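Side-chain contacts in SLT domain-containing protein (Bdellovibrio bacteriovorus HD100, PDB 6TAB), which probably cleaves peptidoglycan as a lysozyme-like enzyme of altered substrate specificity that helps the predatory bacterium leave its prey cell: residues S209-I214 / G225-S230; G220-G225 / V231-D236. All coordinates share one frame; numbering follows the deposited sequence. Where two conformers were deposited one is given.

Interaction 1: residues S209-I214 / G225-S230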
ATOM      1  N   SER A 209      -1.332   0.753  12.353  0.50 13.86           N
ATOM      2  CA  SER A 209      -1.460   0.225  13.741  0.50 15.46           C
ATOM      3  C   SER A 209      -1.071   1.262  14.813  0.50 14.97           C
ATOM      4  O   SER A 209      -1.691   1.294  15.902  0.50 16.56           O
ATOM      5  CB  SER A 209      -0.674  -1.062  13.911  0.50 17.60           C
ATOM      6  OG  SER A 209      -0.755  -1.546  15.243  0.50 22.12           O
ATOM      7  N   ARG A 210      -0.071   2.069  14.440  1.00 14.29           N
ATOM      8  CA  ARG A 210       0.367   3.120  15.430  1.00 14.94           C
ATOM      9  C   ARG A 210      -0.690   4.237  15.485  1.00 13.82           C
ATOM     10  O   ARG A 210      -0.992   4.793  16.578  1.00 14.98           O
ATOM     11  CB  ARG A 210       1.742   3.710  15.061  1.00 16.39           C
ATOM     12  CG  ARG A 210       2.266   4.870  15.913  1.00 22.74           C
ATOM     13  CD  ARG A 210       3.591   5.454  15.424  1.00 29.58           C
ATOM     14  NE  ARG A 210       4.177   6.455  16.327  1.00 34.17           N
ATOM     15  CZ  ARG A 210       5.134   6.223  17.222  1.00 39.89           C
ATOM     16  NH1 ARG A 210       5.670   5.022  17.346  1.00 45.63           N
ATOM     17  NH2 ARG A 210       5.556   7.200  18.007  1.00 51.33           N
ATOM     18  N   ASP A 211      -1.236   4.623  14.318  1.00 12.83           N
ATOM     19  CA  ASP A 211      -2.077   5.829  14.219  1.00 11.90           C
ATOM     20  C   ASP A 211      -3.586   5.492  14.373  1.00 12.41           C
ATOM     21  O   ASP A 211      -4.413   6.414  14.566  1.00 13.95           O
ATOM     22  CB  ASP A 211      -1.794   6.559  12.899  1.00 12.63           C
ATOM     23  CG  ASP A 211      -0.410   7.194  12.780  1.00 13.42           C
ATOM     24  OD1 ASP A 211       0.229   7.466  13.872  1.00 15.89           O
ATOM     25  OD2 ASP A 211       0.029   7.438  11.611  1.00 14.98           O
ATOM     26  N   GLY A 212      -3.966   4.232  14.137  1.00 11.75           N
ATOM     27  CA  GLY A 212      -5.355   3.797  14.252  1.00 11.56           C
ATOM     28  C   GLY A 212      -6.263   4.239  13.108  1.00 11.50           C
ATOM     29  O   GLY A 212      -7.497   4.323  13.312  1.00 13.36           O
ATOM     30  N   ARG A 213      -5.696   4.509  11.918  1.00 12.16           N
ATOM     31  CA  ARG A 213      -6.466   5.011  10.765  1.00 12.42           C
ATOM     32  C   ARG A 213      -5.668   4.750   9.488  1.00 12.46           C
ATOM     33  O   ARG A 213      -4.433   4.570   9.525  1.00 13.37           O
ATOM     34  CB  ARG A 213      -6.851   6.479  10.960  1.00 14.61           C
ATOM     35  CG  ARG A 213      -5.682   7.422  11.113  1.00 15.25           C
ATOM     36  CD  ARG A 213      -6.079   8.853  11.546  1.00 16.85           C
ATOM     37  NE  ARG A 213      -6.861   9.487  10.506  1.00 17.01           N
ATOM     38  CZ  ARG A 213      -8.049  10.070  10.620  1.00 17.30           C
ATOM     39  NH1 ARG A 213      -8.582  10.290  11.809  1.00 20.88           N
ATOM     40  NH2 ARG A 213      -8.682  10.461   9.519  1.00 19.65           N
ATOM     41  N   ILE A 214      -6.410   4.716   8.366  1.00 12.37           N
ATOM     42  CA  ILE A 214      -5.824   4.421   7.044  1.00 12.37           C
ATOM     43  C   ILE A 214      -5.032   5.599   6.463  1.00 12.73           C
ATOM     44  O   ILE A 214      -3.934   5.391   5.887  1.00 14.25           O
ATOM     45  CB  ILE A 214      -6.916   3.938   6.076  1.00 12.85           C
ATOM     46  CG1 ILE A 214      -7.514   2.607   6.558  1.00 14.63           C
ATOM     47  CG2 ILE A 214      -6.416   3.845   4.630  1.00 13.77           C
ATOM     48  CD1 ILE A 214      -8.799   2.167   5.856  1.00 16.69           C
ATOM     49  N   GLY A 225      -1.117   5.272   6.102  1.00 13.60           N
ATOM     50  CA  GLY A 225      -0.353   5.137   4.838  1.00 14.29           C
ATOM     51  C   GLY A 225       0.015   6.489   4.235  1.00 13.67           C
ATOM     52  O   GLY A 225       0.981   6.560   3.430  1.00 14.41           O
ATOM     53  N   ALA A 226      -0.744   7.559   4.574  1.00 13.04           N
ATOM     54  CA  ALA A 226      -0.401   8.916   4.063  1.00 14.13           C
ATOM     55  C   ALA A 226       0.932   9.414   4.650  1.00 15.11           C
ATOM     56  O   ALA A 226       1.494  10.378   4.144  1.00 16.66           O
ATOM     57  CB  ALA A 226      -1.530   9.885   4.331  1.00 14.44           C
ATOM     58  N   ARG A 227       1.447   8.785   5.732  1.00 14.82           N
ATOM     59  CA  ARG A 227       2.828   9.133   6.205  1.00 17.03           C
ATOM     60  C   ARG A 227       3.865   8.907   5.080  1.00 16.36           C
ATOM     61  O   ARG A 227       4.846   9.671   4.979  1.00 19.81           O
ATOM     62  CB  ARG A 227       3.208   8.279   7.428  1.00 19.61           C
ATOM     63  CG  ARG A 227       2.419   8.556   8.707  1.00 21.36           C
ATOM     64  CD  ARG A 227       3.295   8.707   9.898  1.00 21.77           C
ATOM     65  NE  ARG A 227       2.553   8.841  11.136  1.00 18.90           N
ATOM     66  CZ  ARG A 227       3.138   9.288  12.245  1.00 21.76           C
ATOM     67  NH1 ARG A 227       4.338   9.891  12.187  1.00 26.23           N
ATOM     68  NH2 ARG A 227       2.495   9.172  13.396  1.00 22.56           N
ATOM     69  N   TYR A 228       3.680   7.873   4.242  1.00 15.62           N
ATOM     70  CA  TYR A 228       4.699   7.466   3.233  1.00 14.87           C
ATOM     71  C   TYR A 228       4.278   7.863   1.801  1.00 15.59           C
ATOM     72  O   TYR A 228       5.141   8.297   1.031  1.00 18.38           O
ATOM     73  CB  TYR A 228       4.965   5.947   3.298  1.00 13.73           C
ATOM     74  CG  TYR A 228       6.254   5.537   2.606  1.00 15.07           C
ATOM     75  CD1 TYR A 228       6.283   5.215   1.247  1.00 14.72           C
ATOM     76  CD2 TYR A 228       7.463   5.508   3.300  1.00 16.28           C
ATOM     77  CE1 TYR A 228       7.474   4.921   0.594  1.00 16.26           C
ATOM     78  CE2 TYR A 228       8.652   5.204   2.665  1.00 16.59           C
ATOM     79  CZ  TYR A 228       8.670   4.934   1.305  1.00 16.62           C
ATOM     80  OH  TYR A 228       9.854   4.650   0.656  1.00 18.55           O
ATOM     81  N   TRP A 229       2.998   7.669   1.434  1.00 13.79           N
ATOM     82  CA  TRP A 229       2.555   7.756   0.000  1.00 15.03           C
ATOM     83  C   TRP A 229       1.687   8.996  -0.267  1.00 15.85           C
ATOM     84  O   TRP A 229       0.612   9.181   0.322  1.00 16.06           O
ATOM     85  CB  TRP A 229       1.805   6.487  -0.425  1.00 14.21           C
ATOM     86  CG  TRP A 229       2.636   5.252  -0.572  1.00 13.98           C
ATOM     87  CD1 TRP A 229       3.442   4.941  -1.629  1.00 14.91           C
ATOM     88  CD2 TRP A 229       2.728   4.138   0.344  1.00 12.92           C
ATOM     89  NE1 TRP A 229       4.053   3.731  -1.433  1.00 14.27           N
ATOM     90  CE2 TRP A 229       3.609   3.195  -0.249  1.00 13.09           C
ATOM     91  CE3 TRP A 229       2.160   3.839   1.605  1.00 13.12           C
ATOM     92  CZ2 TRP A 229       3.873   1.956   0.356  1.00 13.62           C
ATOM     93  CZ3 TRP A 229       2.414   2.618   2.186  1.00 12.56           C
ATOM     94  CH2 TRP A 229       3.278   1.703   1.585  1.00 14.04           C
ATOM     95  N   SER A 230       2.112   9.794  -1.255  1.00 18.40           N
ATOM     96  CA  SER A 230       1.374  10.985  -1.682  1.00 20.50           C
ATOM     97  C   SER A 230      -0.024  10.647  -2.240  1.00 17.97           C
ATOM     98  O   SER A 230      -0.966  11.431  -2.073  1.00 18.07           O
ATOM     99  CB  SER A 230       2.199  11.754  -2.693  1.00 25.69           C
ATOM    100  OG  SER A 230       2.305  11.033  -3.932  1.00 33.48           O
TER
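Asp211 and Arg227 meet because each first torsion sets CG beside its own backbone N, at chi1 -68° in both residues. The arginine chain then bends at chi2, which sits at -132°, away from a staggered value. It runs straight through chi3 and reaches the aspartate from the opposite direction. The result is a side-on, two-point salt bridge. Arg227 NE donates to Asp211 OD2 at 2.9 Å, and Arg227 NH2 donates to Asp211 OD1 at 2.9 Å. Each carboxylate oxygen uses its syn lone pair. The carboxylate and guanidinium planes lie 10° apart, so the two flat groups meet edge to edge and nearly coplanar. Two separate bonds of this kind resist rotation of either group. Asp211 OD2 also accepts a bond from the backbone N of Gly224, which helps fix the carboxylate from the loop side. Arg210 brings a second positive charge close, with its NE 4.3 Å from Arg227 NH2. The Asp211 carboxylate probably offsets part of this like-charge contact.

A backbone bond joins the segments further along. Gly225 N donates to Ile214 O at 2.8 Å, where the two backbones come nearest. Gly225 O in turn accepts from the backbone N of both Tyr228 and Trp229, and so organises the turn that carries Arg227.

The contact lies in the lysozyme-like SLT domain. Asp211 is the last residue of helix 193-211, and Gly212 leaves that helix with positive phi. The CB of Ile214 is directed away from residues 225-230, and its side chain packs on Tyr131 and Trp132 of helix 125-144. Arg227 rests on Trp207. The salt bridge thus ties the end of helix 193-211 to the loop that follows strand 221-222 and leads toward helix 238-248.

Interaction 2: residues G220-G225 / V231-D236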
ATOM      1  N   GLY A 220      -2.407  18.834  11.809  1.00 35.24           N
ATOM      2  CA  GLY A 220      -1.322  19.262  10.907  1.00 35.81           C
ATOM      3  C   GLY A 220      -0.382  18.154  10.443  1.00 31.24           C
ATOM      4  O   GLY A 220       0.541  18.431   9.688  1.00 38.11           O
ATOM      5  N   ALA A 221      -0.602  16.897  10.861  1.00 24.80           N
ATOM      6  CA  ALA A 221       0.314  15.767  10.555  1.00 23.90           C
ATOM      7  C   ALA A 221      -0.405  14.655   9.767  1.00 20.53           C
ATOM      8  O   ALA A 221      -1.465  14.223  10.159  1.00 19.91           O
ATOM      9  CB  ALA A 221       0.873  15.229  11.853  1.00 28.31           C
ATOM     10  N   TRP A 222       0.205  14.165   8.677  1.00 20.32           N
ATOM     11  CA  TRP A 222      -0.327  13.026   7.912  1.00 18.12           C
ATOM     12  C   TRP A 222      -0.223  11.734   8.742  1.00 17.46           C
ATOM     13  O   TRP A 222       0.771  11.533   9.485  1.00 21.03           O
ATOM     14  CB  TRP A 222       0.375  12.890   6.548  1.00 19.51           C
ATOM     15  CG  TRP A 222       0.119  14.033   5.610  1.00 21.11           C
ATOM     16  CD1 TRP A 222       0.980  15.028   5.232  1.00 23.82           C
ATOM     17  CD2 TRP A 222      -1.116  14.313   4.925  1.00 19.99           C
ATOM     18  NE1 TRP A 222       0.359  15.901   4.381  1.00 26.45           N
ATOM     19  CE2 TRP A 222      -0.932  15.494   4.174  1.00 24.14           C
ATOM     20  CE3 TRP A 222      -2.365  13.692   4.902  1.00 19.24           C
ATOM     21  CZ2 TRP A 222      -1.945  16.050   3.390  1.00 24.20           C
ATOM     22  CZ3 TRP A 222      -3.362  14.235   4.122  1.00 20.74           C
ATOM     23  CH2 TRP A 222      -3.161  15.409   3.395  1.00 22.32           C
ATOM     24  N   LYS A 223      -1.241  10.861   8.605  1.00 15.94           N
ATOM     25  CA  LYS A 223      -1.391   9.647   9.411  1.00 15.34           C
ATOM     26  C   LYS A 223      -1.526   8.394   8.527  1.00 13.48           C
ATOM     27  O   LYS A 223      -1.866   8.461   7.312  1.00 14.33           O
ATOM     28  CB  LYS A 223      -2.626   9.771  10.310  1.00 16.23           C
ATOM     29  CG  LYS A 223      -2.569  10.907  11.321  1.00 16.73           C
ATOM     30  CD  LYS A 223      -1.463  10.816  12.369  1.00 18.96           C
ATOM     31  CE  LYS A 223      -1.466  11.987  13.334  1.00 21.51           C
ATOM     32  NZ  LYS A 223      -0.312  11.930  14.258  1.00 26.64           N
ATOM     33  N   GLY A 224      -1.281   7.215   9.132  1.00 13.64           N
ATOM     34  CA  GLY A 224      -1.443   5.939   8.429  1.00 13.17           C
ATOM     35  C   GLY A 224      -0.575   5.866   7.180  1.00 13.40           C
ATOM     36  O   GLY A 224       0.599   6.290   7.158  1.00 13.96           O
ATOM     37  N   GLY A 225      -1.117   5.272   6.102  1.00 13.60           N
ATOM     38  CA  GLY A 225      -0.353   5.137   4.838  1.00 14.29           C
ATOM     39  C   GLY A 225       0.015   6.489   4.235  1.00 13.67           C
ATOM     40  O   GLY A 225       0.981   6.560   3.430  1.00 14.41           O
ATOM     41  N   VAL A 231      -0.180   9.465  -2.864  1.00 16.35           N
ATOM     42  CA  VAL A 231      -1.476   9.066  -3.493  1.00 16.43           C
ATOM     43  C   VAL A 231      -2.560   8.849  -2.430  1.00 15.50           C
ATOM     44  O   VAL A 231      -3.750   8.876  -2.769  1.00 16.90           O
ATOM     45  CB  VAL A 231      -1.357   7.847  -4.436  1.00 17.39           C
ATOM     46  CG1 VAL A 231      -0.443   8.170  -5.621  1.00 18.62           C
ATOM     47  CG2 VAL A 231      -0.982   6.547  -3.717  1.00 15.77           C
ATOM     48  N   LEU A 232      -2.173   8.663  -1.152  1.00 15.18           N
ATOM     49  CA  LEU A 232      -3.126   8.497  -0.029  1.00 15.36           C
ATOM     50  C   LEU A 232      -3.423   9.830   0.683  1.00 16.43           C
ATOM     51  O   LEU A 232      -4.241   9.827   1.624  1.00 16.53           O
ATOM     52  CB  LEU A 232      -2.619   7.434   0.969  1.00 14.39           C
ATOM     53  CG  LEU A 232      -2.590   5.995   0.462  1.00 15.53           C
ATOM     54  CD1 LEU A 232      -2.042   5.056   1.522  1.00 14.96           C
ATOM     55  CD2 LEU A 232      -3.960   5.513  -0.017  1.00 17.93           C
ATOM     56  N   ARG A 233      -2.794  10.939   0.273  1.00 15.63           N
ATOM     57  CA  ARG A 233      -2.994  12.278   0.882  1.00 16.30           C
ATOM     58  C   ARG A 233      -4.174  13.003   0.207  1.00 17.21           C
ATOM     59  O   ARG A 233      -4.172  13.241  -1.018  1.00 18.56           O
ATOM     60  CB  ARG A 233      -1.702  13.089   0.765  1.00 17.82           C
ATOM     61  CG  ARG A 233      -0.561  12.523   1.614  1.00 17.57           C
ATOM     62  CD  ARG A 233       0.711  13.364   1.633  1.00 19.45           C
ATOM     63  NE  ARG A 233       1.743  12.679   2.395  1.00 20.96           N
ATOM     64  CZ  ARG A 233       2.853  13.260   2.853  1.00 25.60           C
ATOM     65  NH1 ARG A 233       3.188  14.473   2.444  1.00 31.62           N
ATOM     66  NH2 ARG A 233       3.611  12.647   3.754  1.00 27.40           N
ATOM     67  N   ALA A 234      -5.175  13.364   1.008  1.00 18.31           N
ATOM     68  CA  ALA A 234      -6.412  13.960   0.530  1.00 19.33           C
ATOM     69  C   ALA A 234      -6.108  15.242  -0.251  1.00 21.12           C
ATOM     70  O   ALA A 234      -5.242  16.063   0.126  1.00 25.15           O
ATOM     71  CB  ALA A 234      -7.334  14.270   1.687  1.00 21.07           C
ATOM     72  N   GLY A 235      -6.837  15.384  -1.358  1.00 23.06           N
ATOM     73  CA  GLY A 235      -6.798  16.564  -2.193  1.00 26.82           C
ATOM     74  C   GLY A 235      -7.610  16.369  -3.472  1.00 25.96           C
ATOM     75  O   GLY A 235      -8.204  15.297  -3.692  1.00 26.91           O
ATOM     76  N   ASP A 236      -7.635  17.398  -4.318  1.00 30.70           N
ATOM     77  CA  ASP A 236      -8.416  17.355  -5.566  1.00 33.12           C
ATOM     78  C   ASP A 236      -7.523  16.828  -6.694  1.00 36.14           C
ATOM     79  O   ASP A 236      -7.101  17.572  -7.579  1.00 42.72           O
ATOM     80  CB  ASP A 236      -8.986  18.732  -5.900  1.00 38.70           C
ATOM     81  CG  ASP A 236      -9.874  18.754  -7.135  1.00 44.08           C
ATOM     82  OD1 ASP A 236     -10.337  17.675  -7.561  1.00 48.75           O
ATOM     83  OD2 ASP A 236     -10.124  19.849  -7.640  1.00 55.48           O
TER
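Stacking and cation-pi contact join Trp222 to Arg233. The guanidinium lies flat on the indole, with planes 16° apart. Arg233 CZ is 3.5 Å from Trp222 CD1, which sits over the guanidinium face. The charge is off-centre: CZ lies 31° from the normal of the five-membered ring.

CH-pi contact comes from the same arginine. Its chain is extended from CG to NE and runs across one indole face. Arg233 CD is 3.7 Å from the centroid of the five-membered ring of Trp222, almost on the normal.

Trp222 belongs to strand 221-222, which pairs with strand 217-218 in a small two-stranded antiparallel hairpin of the lysozyme-like domain. The arginine thus lays the loop before helix 238-248 against this hairpin.

Polar bonds hold the arginine head from outside the two segments. Arg233 NE donates to the backbone O of Ala226, with a weak bond from NH2 to Arg227 O. They help keep the guanidinium flat on the ring.

Van der Waals packing completes the contact. Arg233 CB reaches the six-membered ring, 3.8 Å from Trp222 CH2. Leu232 CD1 touches the Gly225 backbone, 3.7 Å from its C. The absence of a side chain at Gly225 makes room for this methyl. Trp222 CZ3 lies 3.7 Å from Ala234 N, and Leu232 also packs on Met139 and Ile243.

Overall arrangement
Both interactions are partly buried and fasten the loop between strand 221-222 and helix 238-248, with centres about 8 Å apart. Their segments alternate along the chain and share Gly225. Interaction 1 ties this loop to the end of helix 193-211 by a nearly planar salt bridge, and to the turn after that helix by a backbone bond. Interaction 2 holds the loop to the hairpin by stacking and packing, with no hydrogen bond across its own segments. Each has an arginine at its more exposed side and buried Gly225 inside. They also touch directly: the carbonyl of Ala226, and weakly that of Arg227, accept from Arg233, while residues 220-225 supply a backbone N-H to Asp211.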